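PDB 3ODN: dally-like protein from Drosophila melanogaster, which probably acts as a cell-surface heparan sulfate proteoglycan of the glypican family, with a helical protein core that takes part in Hedgehog signaling. Local coordinates for residues E63-D68 / N429-S434; T97-M102 / Y116-L121; N145-K150 / K177-V182; T224-K229 / V249-G254. The protein carries 2 engineered substitutions. All blocks are in the same frame, centred on the assembly; numbering follows the deposited sequence.

How the contacts relate
Three of the four contacts are buried and apolar, whereas contact 1 is polar and lies at the surface. The elongated helical core separates them into two pairs: contacts 1 and 4 lie near one end, their centres about 13 Å apart, and contacts 2 and 3 near the other, their centres about 17 Å apart. Contacts 1 and 2 both use helix 48-106, which runs between the ends, with their centres about 56 Å apart. Contacts 2 and 3 touch directly where Phe118 packs on Leu147. Aromatic rings fill contacts 2 and 3, while contact 4 relies on aliphatic branches between helices joined by a disulfide, and contact 1 on a weak histidine-aspartate bond.

Contact 1 of 4, residues E63-D68 / N429-S434; sequences EGHTKD and NEDIAS
His65 reaches out from helix 48-106 and meets Asp431 with the edge of its imidazole, while Asn429 comes to the same end of the ring at a slant. The ring gets there with CG anti to its own carbonyl carbon (chi1 -78°). The side chains of His65 and of Asp431, on the facing loop, slide past each other in opposite directions, and the carboxylate plane is turned 35° from the ring plane. His65 NE2 donates to Asp431 OD2 at 3.0 Å, but the bond is weak and bent, with an N-H...O angle of 125°. Consistent with the bend, OD2 sits to one side of NE2 along the ring edge, 3.3 Å from His65 CD2. Asn429 ND2 approaches His65 CE1 to 3.6 Å, in van der Waals contact with the ring.

Both loop residues belong to the turn that follows helix 422-428, in which Asn429 O accepts a bond from Ala433 N at 2.7 Å. Farther along, Ser434 OG is bonded to Thr245 and to the backbone O of Cys427, the residue whose sulfur pairs with Cys248.

Were His65 replaced by an alanine, Asp431 OD2 would probably lose this donor and the Asn429 amide the ring it rests against. The chemistry is that of a polar surface clasp joining residues far apart in sequence: the nearby carboxylate is likely to favour a protonated imidazole, yet the bent geometry suggests a modest hold.

Contact 2 of 4, residues T97-M102 / Y116-L121; sequences TQFNSM and YVFSDL
With CG anti to the backbone N (chi1 -172°), Phe99 leans from helix 48-106 toward helix 115-131, and Phe118 answers with CG anti to its carbonyl carbon (chi1 -56°). The two side chains cross at about a right angle and meet at the CE2-CZ end of Phe99 and the CD2 side of Phe118. Phe99 CZ comes to 3.5 Å from Phe118 CD2, and Phe99 CE2 lies 3.6 Å from that same atom. Phe99 CE2 also rests 3.8 Å from Phe118 CB, so the contact runs down to the root of the second side chain. The rings are set obliquely, their centroids 5.5 Å apart and their planes at 40°.

This is helix-to-helix packing within the all-alpha glypican core, formed where the chain leaves the long helix 48-106, passes through the short helix 109-113 and enters helix 115-131. The pair belongs to a larger aromatic cluster. Phe103 stacks on Phe99 and also meets Phe118, while Phe122 stands edge-to-face to Phe99. Ile297 of helix 293-306 and Leu147 of helix 136-155 add aliphatic cover to Phe99 and Phe118 respectively.

One polar detail lies on the long helix itself. Ser101 OG bonds back to Thr97 O at 2.9 Å, and this hydroxyl and Ser101 N come to the carbonyl oxygen from opposite faces of its plane.

Contact 3 of 4, residues N145-K150 / K177-V182; sequences NTLYQK and KPFGDV
The NZ of Lys177, the residue that opens the loop whose next two residues, Pro178 and Phe179, pack on Tyr148, is held by two carboxylates: a salt bridge to Asp181 OD2 at 2.8 Å and another to Asp184. The ammonium meets Asp181 OD2 from above the carboxylate plane, 54° out of it. This bridge spans the turn between helices 163-176 and 182-214. Within it, Phe179 to Val182 form a type II' beta turn, with Gly180 taking the positive phi and Asp181 standing at the N-cap position.

The contact proper is apolar. Tyr148 keeps CG anti to its backbone N (chi1 164°), which presents one ring face to the loop. Pro178 CG sits over that face in a CH-pi contact, 3.7 Å from the Tyr148 centroid and 24° off the normal. Phe179 instead pushes the end of its ring against the helix: its CZ lies 3.5 Å from Tyr148 N, which is near the plane of the phenyl ring, and 3.8 Å from Leu147 CG. At Tyr148, an alanine would probably strip Pro178 of its aromatic face and open a gap at the proline ring.

Around this wedge the helices close in. Val169 and Met173 of helix 163-176 pack on Tyr148, Phe304 and Ala300 of helix 293-306 lie against Pro178 and Phe179 respectively, and Phe118 of helix 115-131 reaches Leu147.

Contact 4 of 4, residues T224-K229 / V249-G254; sequences TGALTK and VNVIKG
Val251 and the pair Ala226 and Leu227 make the apolar part of the contact, and one methyl does most of the touching. Val251 CG1, anti to the backbone N (chi1 163°), points into the facing helix, where it comes within 4.2 Å of Ala226 CB and 4.0 Å of Leu227 CD1. The Leu227 branch slants across, so that its CD1 also meets Ile252 CG1 at 4.2 Å. The small methyl of Ala226 lets the backbones come near at this point, the CA atoms of Ala226 and Val251 being 6.2 Å apart, and the axes of the two segments approach to 9.5 Å. Their directions are nearly antiparallel, at 154°. Leu62 of helix 48-106 packs on both Leu227 and Ile252.

Backbone atoms add a second kind of contact. Val251 CG1 rests 3.6 Å from Ala226 O, a van der Waals touch on the carbonyl oxygen.

The covalent and polar ties lie beside this core. The disulfide Cys223-Cys255 joins the two helices just before Thr224 and just after Gly254, while Cys248-Cys427, next to Val249, ties helix 245-255 to helix 422-428. The amide of buried Asn250 is satisfied by Tyr451 and Thr456.

Methyl contacts of this kind exclude water but set little direction; the Cys223-Cys255 disulfide adds a covalent tie between the start of one helix and the end of the other.

Contact 1 of 4, residues E63-D68 / N429-S434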
loop_
_atom_site.group_PDB
_atom_site.type_symbol
_atom_site.label_atom_id
_atom_site.label_comp_id
_atom_site.label_asym_id
_atom_site.label_seq_id
_atom_site.Cartn_x
_atom_site.Cartn_y
_atom_site.Cartn_z
ATOM N N GLU A 63 16.232 11.027 21.804
ATOM C CA GLU A 63 15.146 11.730 21.099
ATOM C C GLU A 63 15.599 12.190 19.697
ATOM O O GLU A 63 14.812 12.143 18.748
ATOM C CB GLU A 63 14.613 12.926 21.930
ATOM C CG GLU A 63 13.716 12.536 23.101
ATOM C CD GLU A 63 12.623 13.533 23.449
ATOM O OE1 GLU A 63 11.431 13.229 23.200
ATOM O OE2 GLU A 63 12.958 14.622 23.971
ATOM N N GLY A 64 16.879 12.571 19.599
ATOM C CA GLY A 64 17.543 13.014 18.379
ATOM C C GLY A 64 17.739 11.902 17.373
ATOM O O GLY A 64 17.266 12.021 16.236
ATOM N N HIS A 65 18.416 10.789 17.794
ATOM C CA HIS A 65 18.650 9.614 16.937
ATOM C C HIS A 65 17.328 9.013 16.429
ATOM O O HIS A 65 17.253 8.671 15.253
ATOM C CB HIS A 65 19.519 8.535 17.622
ATOM C CG HIS A 65 21.001 8.819 17.647
ATOM N ND1 HIS A 65 21.742 8.945 16.477
ATOM C CD2 HIS A 65 21.846 8.926 18.708
ATOM C CE1 HIS A 65 22.995 9.159 16.867
ATOM N NE2 HIS A 65 23.108 9.141 18.196
ATOM N N THR A 66 16.284 8.924 17.295
ATOM C CA THR A 66 14.961 8.399 16.918
ATOM C C THR A 66 14.290 9.271 15.865
ATOM O O THR A 66 13.940 8.747 14.814
ATOM C CB THR A 66 14.051 8.158 18.128
ATOM O OG1 THR A 66 13.897 9.374 18.872
ATOM C CG2 THR A 66 14.538 7.010 19.010
ATOM N N LYS A 67 14.175 10.596 16.103
ATOM C CA LYS A 67 13.587 11.552 15.162
ATOM C C LYS A 67 14.265 11.481 13.789
ATOM O O LYS A 67 13.587 11.656 12.774
ATOM C CB LYS A 67 13.695 12.971 15.723
ATOM C CG LYS A 67 12.677 13.967 15.176
ATOM C CD LYS A 67 12.693 15.252 16.002
ATOM C CE LYS A 67 11.680 16.286 15.570
ATOM N NZ LYS A 67 11.775 17.515 16.409
ATOM N N ASP A 68 15.586 11.198 13.759
ATOM C CA ASP A 68 16.398 11.087 12.542
ATOM C C ASP A 68 16.002 9.876 11.709
ATOM O O ASP A 68 15.740 10.013 10.514
ATOM C CB ASP A 68 17.893 11.029 12.899
ATOM C CG ASP A 68 18.829 10.949 11.709
ATOM O OD1 ASP A 68 19.297 12.014 11.248
ATOM O OD2 ASP A 68 19.138 9.817 11.271
ATOM N N ASN A 429 25.951 2.746 18.078
ATOM C CA ASN A 429 26.463 4.044 17.651
ATOM C C ASN A 429 27.657 4.560 18.452
ATOM O O ASN A 429 27.691 4.398 19.673
ATOM C CB ASN A 429 25.344 5.077 17.671
ATOM C CG ASN A 429 25.444 6.012 16.507
ATOM O OD1 ASN A 429 25.055 5.667 15.385
ATOM N ND2 ASN A 429 26.051 7.176 16.730
ATOM N N GLU A 430 28.596 5.259 17.758
ATOM C CA GLU A 430 29.825 5.890 18.294
ATOM C C GLU A 430 29.533 6.772 19.526
ATOM O O GLU A 430 30.399 6.964 20.381
ATOM C CB GLU A 430 30.539 6.717 17.197
ATOM C CG GLU A 430 30.925 5.918 15.955
ATOM C CD GLU A 430 31.231 6.726 14.706
ATOM O OE1 GLU A 430 32.432 6.921 14.406
ATOM O OE2 GLU A 430 30.273 7.128 14.003
ATOM N N ASP A 431 28.290 7.272 19.600
ATOM C CA ASP A 431 27.701 8.078 20.660
ATOM C C ASP A 431 27.732 7.303 21.996
ATOM O O ASP A 431 28.368 7.770 22.924
ATOM C CB ASP A 431 26.263 8.463 20.225
ATOM C CG ASP A 431 25.355 9.135 21.243
ATOM O OD1 ASP A 431 25.873 9.693 22.229
ATOM O OD2 ASP A 431 24.120 9.131 21.027
ATOM N N ILE A 432 27.092 6.115 22.070
ATOM C CA ILE A 432 27.036 5.250 23.267
ATOM C C ILE A 432 28.210 4.267 23.267
ATOM O O ILE A 432 28.871 4.116 24.294
ATOM C CB ILE A 432 25.658 4.513 23.411
ATOM C CG1 ILE A 432 24.481 5.498 23.591
ATOM C CG2 ILE A 432 25.664 3.491 24.551
ATOM C CD1 ILE A 432 23.807 5.966 22.305
ATOM N N ALA A 433 28.461 3.594 22.116
ATOM C CA ALA A 433 29.539 2.609 21.931
ATOM C C ALA A 433 29.520 1.523 23.048
ATOM O O ALA A 433 30.554 1.205 23.636
ATOM C CB ALA A 433 30.903 3.306 21.838
ATOM N N SER A 434 28.307 0.959 23.307
ATOM C CA SER A 434 28.049 -0.075 24.304
ATOM C C SER A 434 28.863 -1.335 24.017
ATOM O O SER A 434 29.096 -1.687 22.867
ATOM C CB SER A 434 26.557 -0.368 24.422
ATOM O OG SER A 434 26.100 -1.221 23.386
#

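Contact 2 of 4, residues T97-M102 / Y116-L121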
loop_
_atom_site.group_PDB
_atom_site.type_symbol
_atom_site.label_atom_id
_atom_site.label_comp_id
_atom_site.label_asym_id
_atom_site.label_seq_id
_atom_site.Cartn_x
_atom_site.Cartn_y
_atom_site.Cartn_z
ATOM N N THR A 97 -4.725 7.284 -24.641
ATOM C CA THR A 97 -4.241 7.800 -25.924
ATOM C C THR A 97 -4.142 6.692 -26.975
ATOM O O THR A 97 -4.578 6.890 -28.091
ATOM C CB THR A 97 -2.890 8.531 -25.733
ATOM O OG1 THR A 97 -2.967 9.362 -24.577
ATOM C CG2 THR A 97 -2.484 9.358 -26.964
ATOM N N GLN A 98 -3.546 5.547 -26.613
ATOM C CA GLN A 98 -3.376 4.363 -27.457
ATOM C C GLN A 98 -4.722 3.733 -27.788
ATOM O O GLN A 98 -4.876 3.215 -28.887
ATOM C CB GLN A 98 -2.482 3.324 -26.752
ATOM C CG GLN A 98 -0.992 3.545 -26.973
ATOM C CD GLN A 98 -0.263 2.235 -27.152
ATOM O OE1 GLN A 98 -0.250 1.363 -26.272
ATOM N NE2 GLN A 98 0.364 2.066 -28.304
ATOM N N PHE A 99 -5.680 3.741 -26.825
ATOM C CA PHE A 99 -7.021 3.202 -27.020
ATOM C C PHE A 99 -7.729 4.029 -28.089
ATOM O O PHE A 99 -8.333 3.460 -28.995
ATOM C CB PHE A 99 -7.838 3.226 -25.705
ATOM C CG PHE A 99 -9.171 2.503 -25.790
ATOM C CD1 PHE A 99 -9.344 1.263 -25.190
ATOM C CD2 PHE A 99 -10.243 3.061 -26.476
ATOM C CE1 PHE A 99 -10.553 0.585 -25.295
ATOM C CE2 PHE A 99 -11.441 2.376 -26.601
ATOM C CZ PHE A 99 -11.588 1.139 -26.015
ATOM N N ASN A 100 -7.669 5.370 -27.954
ATOM C CA ASN A 100 -8.309 6.312 -28.857
ATOM C C ASN A 100 -7.728 6.236 -30.276
ATOM O O ASN A 100 -8.483 6.147 -31.252
ATOM C CB ASN A 100 -8.270 7.735 -28.291
ATOM C CG ASN A 100 -8.924 8.750 -29.210
ATOM O OD1 ASN A 100 -8.278 9.327 -30.076
ATOM N ND2 ASN A 100 -10.233 8.938 -29.090
ATOM N N SER A 101 -6.389 6.248 -30.376
ATOM C CA SER A 101 -5.654 6.169 -31.632
ATOM C C SER A 101 -5.977 4.869 -32.354
ATOM O O SER A 101 -6.249 4.912 -33.552
ATOM C CB SER A 101 -4.154 6.302 -31.386
ATOM O OG SER A 101 -3.857 7.576 -30.838
ATOM N N MET A 102 -5.984 3.723 -31.626
ATOM C CA MET A 102 -6.323 2.435 -32.221
ATOM C C MET A 102 -7.764 2.431 -32.698
ATOM O O MET A 102 -8.034 1.950 -33.797
ATOM C CB MET A 102 -6.106 1.276 -31.238
ATOM C CG MET A 102 -6.467 -0.086 -31.832
ATOM S SD MET A 102 -6.563 -1.447 -30.641
ATOM C CE MET A 102 -4.834 -1.937 -30.574
ATOM N N TYR A 116 -17.410 9.022 -26.712
ATOM C CA TYR A 116 -17.779 9.415 -25.352
ATOM C C TYR A 116 -18.001 8.212 -24.418
ATOM O O TYR A 116 -17.676 8.294 -23.242
ATOM C CB TYR A 116 -19.018 10.336 -25.382
ATOM C CG TYR A 116 -20.329 9.638 -25.675
ATOM C CD1 TYR A 116 -20.780 9.476 -26.986
ATOM C CD2 TYR A 116 -21.161 9.208 -24.641
ATOM C CE1 TYR A 116 -22.003 8.861 -27.258
ATOM C CE2 TYR A 116 -22.395 8.606 -24.902
ATOM C CZ TYR A 116 -22.811 8.431 -26.212
ATOM O OH TYR A 116 -24.038 7.854 -26.468
ATOM N N VAL A 117 -18.545 7.107 -24.946
ATOM C CA VAL A 117 -18.799 5.866 -24.226
ATOM C C VAL A 117 -17.456 5.348 -23.704
ATOM O O VAL A 117 -17.333 5.003 -22.528
ATOM C CB VAL A 117 -19.496 4.837 -25.159
ATOM C CG1 VAL A 117 -19.742 3.505 -24.459
ATOM C CG2 VAL A 117 -20.801 5.399 -25.725
ATOM N N PHE A 118 -16.453 5.321 -24.584
ATOM C CA PHE A 118 -15.118 4.868 -24.255
ATOM C C PHE A 118 -14.361 5.916 -23.428
ATOM O O PHE A 118 -13.658 5.540 -22.497
ATOM C CB PHE A 118 -14.350 4.491 -25.536
ATOM C CG PHE A 118 -15.052 3.461 -26.384
ATOM C CD1 PHE A 118 -15.763 3.839 -27.517
ATOM C CD2 PHE A 118 -14.995 2.113 -26.057
ATOM C CE1 PHE A 118 -16.382 2.882 -28.327
ATOM C CE2 PHE A 118 -15.628 1.160 -26.851
ATOM C CZ PHE A 118 -16.324 1.551 -27.978
ATOM N N SER A 119 -14.531 7.219 -23.732
ATOM C CA SER A 119 -13.850 8.270 -22.978
ATOM C C SER A 119 -14.422 8.385 -21.541
ATOM O O SER A 119 -13.647 8.552 -20.605
ATOM C CB SER A 119 -13.775 9.591 -23.762
ATOM O OG SER A 119 -14.818 10.512 -23.474
ATOM N N ASP A 120 -15.747 8.156 -21.367
ATOM C CA ASP A 120 -16.445 8.128 -20.065
ATOM C C ASP A 120 -15.939 6.964 -19.213
ATOM O O ASP A 120 -15.961 7.060 -17.986
ATOM C CB ASP A 120 -17.982 7.986 -20.218
ATOM C CG ASP A 120 -18.723 9.245 -20.625
ATOM O OD1 ASP A 120 -18.108 10.341 -20.576
ATOM O OD2 ASP A 120 -19.912 9.134 -21.040
ATOM N N LEU A 121 -15.547 5.852 -19.856
ATOM C CA LEU A 121 -14.994 4.691 -19.178
ATOM C C LEU A 121 -13.638 5.073 -18.589
ATOM O O LEU A 121 -13.430 4.870 -17.404
ATOM C CB LEU A 121 -14.863 3.472 -20.125
ATOM C CG LEU A 121 -14.446 2.153 -19.439
ATOM C CD1 LEU A 121 -15.532 1.646 -18.535
ATOM C CD2 LEU A 121 -14.031 1.095 -20.451
#

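Contact 3 of 4, residues N145-K150 / K177-V182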
loop_
_atom_site.group_PDB
_atom_site.type_symbol
_atom_site.label_atom_id
_atom_site.label_comp_id
_atom_site.label_asym_id
_atom_site.label_seq_id
_atom_site.Cartn_x
_atom_site.Cartn_y
_atom_site.Cartn_z
ATOM N N ASN A 145 -23.064 -2.981 -21.545
ATOM C CA ASN A 145 -24.503 -2.961 -21.837
ATOM C C ASN A 145 -24.814 -1.909 -22.943
ATOM O O ASN A 145 -25.577 -2.179 -23.883
ATOM C CB ASN A 145 -25.321 -2.696 -20.565
ATOM C CG ASN A 145 -26.801 -2.894 -20.795
ATOM O OD1 ASN A 145 -27.336 -4.012 -20.676
ATOM N ND2 ASN A 145 -27.487 -1.815 -21.177
ATOM N N THR A 146 -24.207 -0.712 -22.803
ATOM C CA THR A 146 -24.318 0.427 -23.715
ATOM C C THR A 146 -23.660 0.051 -25.055
ATOM O O THR A 146 -24.215 0.353 -26.109
ATOM C CB THR A 146 -23.646 1.677 -23.074
ATOM O OG1 THR A 146 -24.250 1.954 -21.796
ATOM C CG2 THR A 146 -23.703 2.926 -23.975
ATOM N N LEU A 147 -22.487 -0.602 -24.999
ATOM C CA LEU A 147 -21.732 -1.030 -26.166
ATOM C C LEU A 147 -22.535 -2.023 -27.003
ATOM O O LEU A 147 -22.608 -1.864 -28.216
ATOM C CB LEU A 147 -20.373 -1.608 -25.713
ATOM C CG LEU A 147 -19.377 -2.074 -26.770
ATOM C CD1 LEU A 147 -18.908 -0.932 -27.650
ATOM C CD2 LEU A 147 -18.201 -2.735 -26.120
ATOM N N TYR A 148 -23.204 -2.986 -26.353
ATOM C CA TYR A 148 -24.067 -3.985 -26.996
ATOM C C TYR A 148 -25.302 -3.375 -27.687
ATOM O O TYR A 148 -25.662 -3.807 -28.786
ATOM C CB TYR A 148 -24.484 -5.036 -25.945
ATOM C CG TYR A 148 -25.658 -5.919 -26.304
ATOM C CD1 TYR A 148 -25.611 -6.766 -27.408
ATOM C CD2 TYR A 148 -26.788 -5.969 -25.493
ATOM C CE1 TYR A 148 -26.676 -7.608 -27.721
ATOM C CE2 TYR A 148 -27.848 -6.830 -25.780
ATOM C CZ TYR A 148 -27.793 -7.639 -26.901
ATOM O OH TYR A 148 -28.846 -8.478 -27.194
ATOM N N GLN A 149 -25.975 -2.416 -27.017
ATOM C CA GLN A 149 -27.182 -1.775 -27.538
ATOM C C GLN A 149 -26.873 -0.963 -28.776
ATOM O O GLN A 149 -27.576 -1.116 -29.784
ATOM C CB GLN A 149 -27.891 -0.937 -26.466
ATOM C CG GLN A 149 -28.951 -1.727 -25.693
ATOM C CD GLN A 149 -29.631 -0.851 -24.684
ATOM O OE1 GLN A 149 -30.486 -0.024 -25.013
ATOM N NE2 GLN A 149 -29.246 -0.986 -23.434
ATOM N N LYS A 150 -25.762 -0.181 -28.724
ATOM C CA LYS A 150 -25.251 0.625 -29.831
ATOM C C LYS A 150 -24.904 -0.273 -31.009
ATOM O O LYS A 150 -25.286 0.023 -32.137
ATOM C CB LYS A 150 -23.981 1.396 -29.413
ATOM C CG LYS A 150 -24.188 2.489 -28.376
ATOM C CD LYS A 150 -24.958 3.698 -28.874
ATOM C CE LYS A 150 -24.803 4.845 -27.912
ATOM N NZ LYS A 150 -23.401 5.342 -27.875
ATOM N N LYS A 177 -25.034 -13.548 -23.982
ATOM C CA LYS A 177 -23.564 -13.423 -23.986
ATOM C C LYS A 177 -23.059 -12.936 -25.361
ATOM O O LYS A 177 -22.556 -13.744 -26.147
ATOM C CB LYS A 177 -22.877 -14.718 -23.511
ATOM C CG LYS A 177 -22.694 -14.790 -21.997
ATOM C CD LYS A 177 -22.467 -16.221 -21.530
ATOM C CE LYS A 177 -22.367 -16.330 -20.030
ATOM N NZ LYS A 177 -21.006 -15.991 -19.532
ATOM N N PRO A 178 -23.266 -11.632 -25.694
ATOM C CA PRO A 178 -22.902 -11.144 -27.035
ATOM C C PRO A 178 -21.412 -11.033 -27.280
ATOM O O PRO A 178 -20.957 -11.262 -28.398
ATOM C CB PRO A 178 -23.594 -9.777 -27.119
ATOM C CG PRO A 178 -24.499 -9.709 -25.923
ATOM C CD PRO A 178 -23.870 -10.550 -24.892
ATOM N N PHE A 179 -20.662 -10.660 -26.233
ATOM C CA PHE A 179 -19.218 -10.500 -26.263
ATOM C C PHE A 179 -18.553 -11.729 -25.616
ATOM O O PHE A 179 -17.354 -11.716 -25.310
ATOM C CB PHE A 179 -18.833 -9.222 -25.509
ATOM C CG PHE A 179 -19.588 -7.966 -25.880
ATOM C CD1 PHE A 179 -20.365 -7.300 -24.939
ATOM C CD2 PHE A 179 -19.477 -7.415 -27.153
ATOM C CE1 PHE A 179 -21.029 -6.119 -25.271
ATOM C CE2 PHE A 179 -20.150 -6.238 -27.486
ATOM C CZ PHE A 179 -20.911 -5.594 -26.541
ATOM N N GLY A 180 -19.351 -12.778 -25.429
ATOM C CA GLY A 180 -18.919 -14.031 -24.830
ATOM C C GLY A 180 -18.699 -13.894 -23.342
ATOM O O GLY A 180 -19.561 -13.356 -22.640
ATOM N N ASP A 181 -17.549 -14.390 -22.854
ATOM C CA ASP A 181 -17.188 -14.311 -21.431
ATOM C C ASP A 181 -16.250 -13.146 -21.059
ATOM O O ASP A 181 -15.811 -13.074 -19.910
ATOM C CB ASP A 181 -16.710 -15.662 -20.880
ATOM C CG ASP A 181 -17.685 -16.275 -19.889
ATOM O OD1 ASP A 181 -17.568 -15.976 -18.680
ATOM O OD2 ASP A 181 -18.563 -17.058 -20.322
ATOM N N VAL A 182 -16.001 -12.208 -22.003
ATOM C CA VAL A 182 -15.177 -11.010 -21.785
ATOM C C VAL A 182 -15.749 -10.072 -20.703
ATOM O O VAL A 182 -15.038 -9.827 -19.726
ATOM C CB VAL A 182 -14.770 -10.270 -23.096
ATOM C CG1 VAL A 182 -14.262 -8.850 -22.830
ATOM C CG2 VAL A 182 -13.740 -11.075 -23.877
#

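Contact 4 of 4, residues T224-K229 / V249-G254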
loop_
_atom_site.group_PDB
_atom_site.type_symbol
_atom_site.label_atom_id
_atom_site.label_comp_id
_atom_site.label_asym_id
_atom_site.label_seq_id
_atom_site.Cartn_x
_atom_site.Cartn_y
_atom_site.Cartn_z
ATOM N N THR A 224 13.913 8.676 31.781
ATOM C CA THR A 224 14.876 9.695 32.233
ATOM C C THR A 224 15.815 9.131 33.305
ATOM O O THR A 224 17.031 9.297 33.206
ATOM C CB THR A 224 14.138 10.978 32.702
ATOM O OG1 THR A 224 13.202 11.394 31.704
ATOM C CG2 THR A 224 15.093 12.130 33.023
ATOM N N GLY A 225 15.233 8.460 34.296
ATOM C CA GLY A 225 15.958 7.827 35.385
ATOM C C GLY A 225 16.812 6.670 34.909
ATOM O O GLY A 225 18.006 6.601 35.230
ATOM N N ALA A 226 16.214 5.760 34.120
ATOM C CA ALA A 226 16.959 4.606 33.624
ATOM C C ALA A 226 18.002 4.956 32.535
ATOM O O ALA A 226 19.069 4.324 32.499
ATOM C CB ALA A 226 16.012 3.521 33.157
ATOM N N LEU A 227 17.724 6.002 31.703
ATOM C CA LEU A 227 18.624 6.445 30.624
ATOM C C LEU A 227 19.955 7.072 31.111
ATOM O O LEU A 227 21.024 6.688 30.625
ATOM C CB LEU A 227 17.886 7.336 29.605
ATOM C CG LEU A 227 18.514 7.515 28.228
ATOM C CD1 LEU A 227 18.531 6.223 27.451
ATOM C CD2 LEU A 227 17.762 8.523 27.438
ATOM N N THR A 228 19.891 7.998 32.083
ATOM C CA THR A 228 21.093 8.642 32.645
ATOM C C THR A 228 21.926 7.653 33.447
ATOM O O THR A 228 23.156 7.697 33.375
ATOM C CB THR A 228 20.735 9.824 33.540
ATOM O OG1 THR A 228 20.129 9.326 34.729
ATOM C CG2 THR A 228 19.812 10.798 32.871
ATOM N N LYS A 229 21.249 6.776 34.228
ATOM C CA LYS A 229 21.881 5.753 35.074
ATOM C C LYS A 229 22.653 4.750 34.199
ATOM O O LYS A 229 23.652 4.191 34.641
ATOM C CB LYS A 229 20.826 5.047 35.940
ATOM C CG LYS A 229 21.383 4.283 37.120
ATOM C CD LYS A 229 20.372 3.285 37.665
ATOM C CE LYS A 229 20.854 1.867 37.466
ATOM N NZ LYS A 229 19.950 0.874 38.100
ATOM N N VAL A 249 20.124 -2.013 25.779
ATOM C CA VAL A 249 18.992 -2.501 24.972
ATOM C C VAL A 249 17.692 -2.514 25.777
ATOM O O VAL A 249 16.707 -1.938 25.309
ATOM C CB VAL A 249 19.309 -3.833 24.231
ATOM C CG1 VAL A 249 18.047 -4.512 23.696
ATOM C CG2 VAL A 249 20.291 -3.592 23.102
ATOM N N ASN A 250 17.717 -3.104 27.008
ATOM C CA ASN A 250 16.595 -3.173 27.956
ATOM C C ASN A 250 16.132 -1.799 28.364
ATOM O O ASN A 250 14.920 -1.571 28.405
ATOM C CB ASN A 250 16.930 -4.019 29.194
ATOM C CG ASN A 250 16.586 -5.491 29.082
ATOM O OD1 ASN A 250 15.961 -5.953 28.119
ATOM N ND2 ASN A 250 16.970 -6.267 30.080
ATOM N N VAL A 251 17.074 -0.866 28.609
ATOM C CA VAL A 251 16.776 0.527 28.974
ATOM C C VAL A 251 16.049 1.191 27.816
ATOM O O VAL A 251 14.934 1.684 28.010
ATOM C CB VAL A 251 18.035 1.319 29.445
ATOM C CG1 VAL A 251 17.828 2.833 29.414
ATOM C CG2 VAL A 251 18.496 0.856 30.824
ATOM N N ILE A 252 16.639 1.136 26.601
ATOM C CA ILE A 252 16.047 1.751 25.403
ATOM C C ILE A 252 14.688 1.147 24.989
ATOM O O ILE A 252 13.807 1.905 24.580
ATOM C CB ILE A 252 17.081 2.044 24.273
ATOM C CG1 ILE A 252 18.187 2.974 24.832
ATOM C CG2 ILE A 252 16.411 2.717 23.068
ATOM C CD1 ILE A 252 19.445 2.950 24.145
ATOM N N LYS A 253 14.481 -0.176 25.208
ATOM C CA LYS A 253 13.187 -0.842 24.979
ATOM C C LYS A 253 12.103 -0.239 25.927
ATOM O O LYS A 253 10.972 0.007 25.499
ATOM C CB LYS A 253 13.288 -2.365 25.188
ATOM C CG LYS A 253 13.935 -3.129 24.044
ATOM C CD LYS A 253 13.531 -4.604 24.052
ATOM C CE LYS A 253 14.310 -5.433 23.062
ATOM N NZ LYS A 253 14.050 -5.044 21.642
ATOM N N GLY A 254 12.479 0.020 27.185
ATOM C CA GLY A 254 11.599 0.627 28.179
ATOM C C GLY A 254 11.240 2.068 27.861
ATOM O O GLY A 254 10.118 2.506 28.150
#